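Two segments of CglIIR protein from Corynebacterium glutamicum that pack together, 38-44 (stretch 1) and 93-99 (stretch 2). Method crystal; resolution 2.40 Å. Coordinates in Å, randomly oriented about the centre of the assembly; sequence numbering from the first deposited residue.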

# COMPACT_ATOMS: atom_id res chain seq x y z
N LYS A 38 11.48 -7.09 4.88
CA LYS A 38 10.43 -8.06 4.62
C LYS A 38 9.83 -7.92 3.21
O LYS A 38 9.73 -8.91 2.48
CB LYS A 38 9.33 -7.93 5.67
CG LYS A 38 7.98 -8.52 5.29
CD LYS A 38 7.85 -9.97 5.74
CE LYS A 38 6.38 -10.40 5.77
NZ LYS A 38 5.59 -9.61 6.75
N LEU A 39 9.45 -6.70 2.84
CA LEU A 39 8.83 -6.46 1.54
C LEU A 39 9.83 -6.66 0.39
O LEU A 39 9.48 -7.22 -0.65
CB LEU A 39 8.23 -5.05 1.48
CG LEU A 39 7.01 -4.79 2.38
CD1 LEU A 39 6.51 -3.36 2.22
CD2 LEU A 39 5.90 -5.79 2.09
N LEU A 40 11.07 -6.23 0.59
CA LEU A 40 12.10 -6.40 -0.43
C LEU A 40 12.49 -7.87 -0.61
O LEU A 40 12.81 -8.30 -1.72
CB LEU A 40 13.33 -5.56 -0.10
CG LEU A 40 13.15 -4.05 -0.25
CD1 LEU A 40 14.43 -3.32 0.12
CD2 LEU A 40 12.70 -3.69 -1.67
N ALA A 41 12.46 -8.65 0.48
CA ALA A 41 12.72 -10.08 0.37
C ALA A 41 11.58 -10.76 -0.36
O ALA A 41 11.79 -11.71 -1.11
CB ALA A 41 12.91 -10.71 1.74
N TYR A 42 10.36 -10.26 -0.15
CA TYR A 42 9.19 -10.80 -0.84
C TYR A 42 9.28 -10.49 -2.33
O TYR A 42 9.03 -11.37 -3.17
CB TYR A 42 7.90 -10.23 -0.25
CG TYR A 42 6.63 -10.83 -0.82
CD1 TYR A 42 6.15 -10.45 -2.07
CD2 TYR A 42 5.91 -11.79 -0.11
CE1 TYR A 42 5.00 -11.00 -2.59
CE2 TYR A 42 4.76 -12.35 -0.63
CZ TYR A 42 4.30 -11.95 -1.87
OH TYR A 42 3.16 -12.50 -2.39
N LEU A 43 9.63 -9.25 -2.66
CA LEU A 43 9.74 -8.80 -4.04
C LEU A 43 10.70 -9.67 -4.85
O LEU A 43 10.44 -9.99 -6.01
CB LEU A 43 10.20 -7.34 -4.08
CG LEU A 43 10.69 -6.76 -5.41
CD1 LEU A 43 9.63 -6.89 -6.49
CD2 LEU A 43 11.08 -5.31 -5.21
N ASP A 44 11.79 -10.07 -4.23
CA ASP A 44 12.75 -10.94 -4.89
C ASP A 44 12.21 -12.36 -5.00
O ASP A 44 12.33 -13.00 -6.04
CB ASP A 44 14.07 -10.95 -4.13
CG ASP A 44 15.03 -11.98 -4.69
OD1 ASP A 44 15.68 -11.68 -5.71
OD2 ASP A 44 15.13 -13.07 -4.09
N ARG A 93 -4.48 -9.43 -4.45
CA ARG A 93 -3.41 -9.11 -5.38
C ARG A 93 -2.52 -8.03 -4.77
O ARG A 93 -3.01 -7.05 -4.21
CB ARG A 93 -3.98 -8.66 -6.72
CG ARG A 93 -2.94 -8.42 -7.81
CD ARG A 93 -3.62 -8.05 -9.12
NE ARG A 93 -2.68 -7.77 -10.19
CZ ARG A 93 -3.02 -7.25 -11.37
NH1 ARG A 93 -4.29 -6.95 -11.63
NH2 ARG A 93 -2.09 -7.03 -12.29
N MSE A 94 -1.21 -8.23 -4.84
CA MSE A 94 -0.27 -7.27 -4.28
C MSE A 94 0.77 -6.84 -5.30
O MSE A 94 1.43 -7.67 -5.94
CB MSE A 94 0.42 -7.84 -3.03
CG MSE A 94 1.30 -6.81 -2.34
SE MSE A 94 1.88 -7.28 -0.53
CE MSE A 94 3.30 -8.55 -0.97
N VAL A 95 0.91 -5.52 -5.44
CA VAL A 95 1.86 -4.93 -6.37
C VAL A 95 2.87 -4.10 -5.59
O VAL A 95 2.51 -3.21 -4.82
CB VAL A 95 1.15 -4.06 -7.43
CG1 VAL A 95 2.16 -3.38 -8.34
CG2 VAL A 95 0.18 -4.91 -8.25
N LEU A 96 4.15 -4.43 -5.77
CA LEU A 96 5.24 -3.73 -5.10
C LEU A 96 6.07 -2.98 -6.13
O LEU A 96 6.62 -3.58 -7.05
CB LEU A 96 6.15 -4.71 -4.35
CG LEU A 96 5.53 -5.69 -3.35
CD1 LEU A 96 6.61 -6.60 -2.75
CD2 LEU A 96 4.77 -4.96 -2.26
N ARG A 97 6.14 -1.66 -5.99
CA ARG A 97 6.97 -0.83 -6.86
C ARG A 97 8.07 -0.16 -6.06
O ARG A 97 7.82 0.39 -4.98
CB ARG A 97 6.13 0.25 -7.57
CG ARG A 97 4.91 -0.26 -8.29
CD ARG A 97 5.26 -1.03 -9.54
NE ARG A 97 4.05 -1.31 -10.30
CZ ARG A 97 3.90 -2.34 -11.12
NH1 ARG A 97 4.90 -3.20 -11.29
NH2 ARG A 97 2.75 -2.52 -11.75
N THR A 98 9.28 -0.17 -6.59
CA THR A 98 10.38 0.52 -5.94
C THR A 98 10.90 1.66 -6.81
O THR A 98 10.45 1.84 -7.95
CB THR A 98 11.51 -0.46 -5.60
OG1 THR A 98 12.01 -1.05 -6.80
CG2 THR A 98 10.99 -1.55 -4.67
N ASN A 99 11.84 2.43 -6.27
CA ASN A 99 12.42 3.59 -6.95
C ASN A 99 11.32 4.58 -7.37
O ASN A 99 11.42 5.23 -8.41
CB ASN A 99 13.26 3.14 -8.16
CG ASN A 99 13.97 4.30 -8.84
OD1 ASN A 99 14.48 5.22 -8.18
ND2 ASN A 99 13.98 4.29 -10.18

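What holds the helix against the strand? No hydrogen bond crosses between the two stretches, so the contact rests on the packing of apolar groups. Helix 38-44 crosses strand 93-98 at 105°, with the axes 9.7 Å apart at their closest, a spacing that leaves room for one layer of interdigitated side chains. The strand contributes Met94, Leu96 and Thr98, alternate residues whose CA-to-CB bonds all point toward the helix, while Arg97 between them points away. From the helix, Leu39, Tyr42 and Leu43 point toward the strand, as expected for positions spaced three and four residues apart.

Which residue lies at the centre of the apolar packing? Leu96 does: it has the largest area covered by the other stretch, 87 Å², and touches three helix residues. Leu96 CD1 sits 3.9 Å from Leu43 CB and 3.9 Å from Tyr42 CD1, and 3.6 Å from the backbone atom Leu39 O. That carbonyl is already the acceptor for the amide of Leu43, with Leu43 N 2.9 Å from Leu39 O, so its polar requirement is met within the helix and the methyl can pack against it as a van der Waals neighbour. The nearest CA atoms across the contact are also here, Leu43 CA and Leu96 CA, 6.9 Å apart.

How does the tyrosine ring take part? The selenomethionine Met94 places its terminal methyl over one face of Tyr42, making a CH-pi contact. Met94 CE lies 3.6 Å from the centroid of the Tyr42 ring and only 19° off its normal, so the methyl is close to directly above the ring; the closest atoms are Tyr42 CE1 and Met94 CE, at 3.4 Å. With chi1 and chi2 near t and chi3 at 78°, the Met94 side chain extends from the strand and then bends at its end. The Tyr42 hydroxyl is hydrogen-bonded elsewhere in the structure, so this ring combines an apolar contact with a satisfied polar end.

What does the threonine contribute? Its methyl extends the apolar packing along the strand beyond Leu96. Thr98 CG2 is 3.8 Å from Leu43 CD2 and 4.1 Å from Leu40 CD2, so it meets methyls of two leucines three residues apart on the helix. The CA-to-CB bond of Leu40 points sideways, but the end of its side chain comes nearer to the strand, which brings CD2 within reach. Thr98 OG1 takes no part in these closest approaches; the residue meets the helix through its methyl.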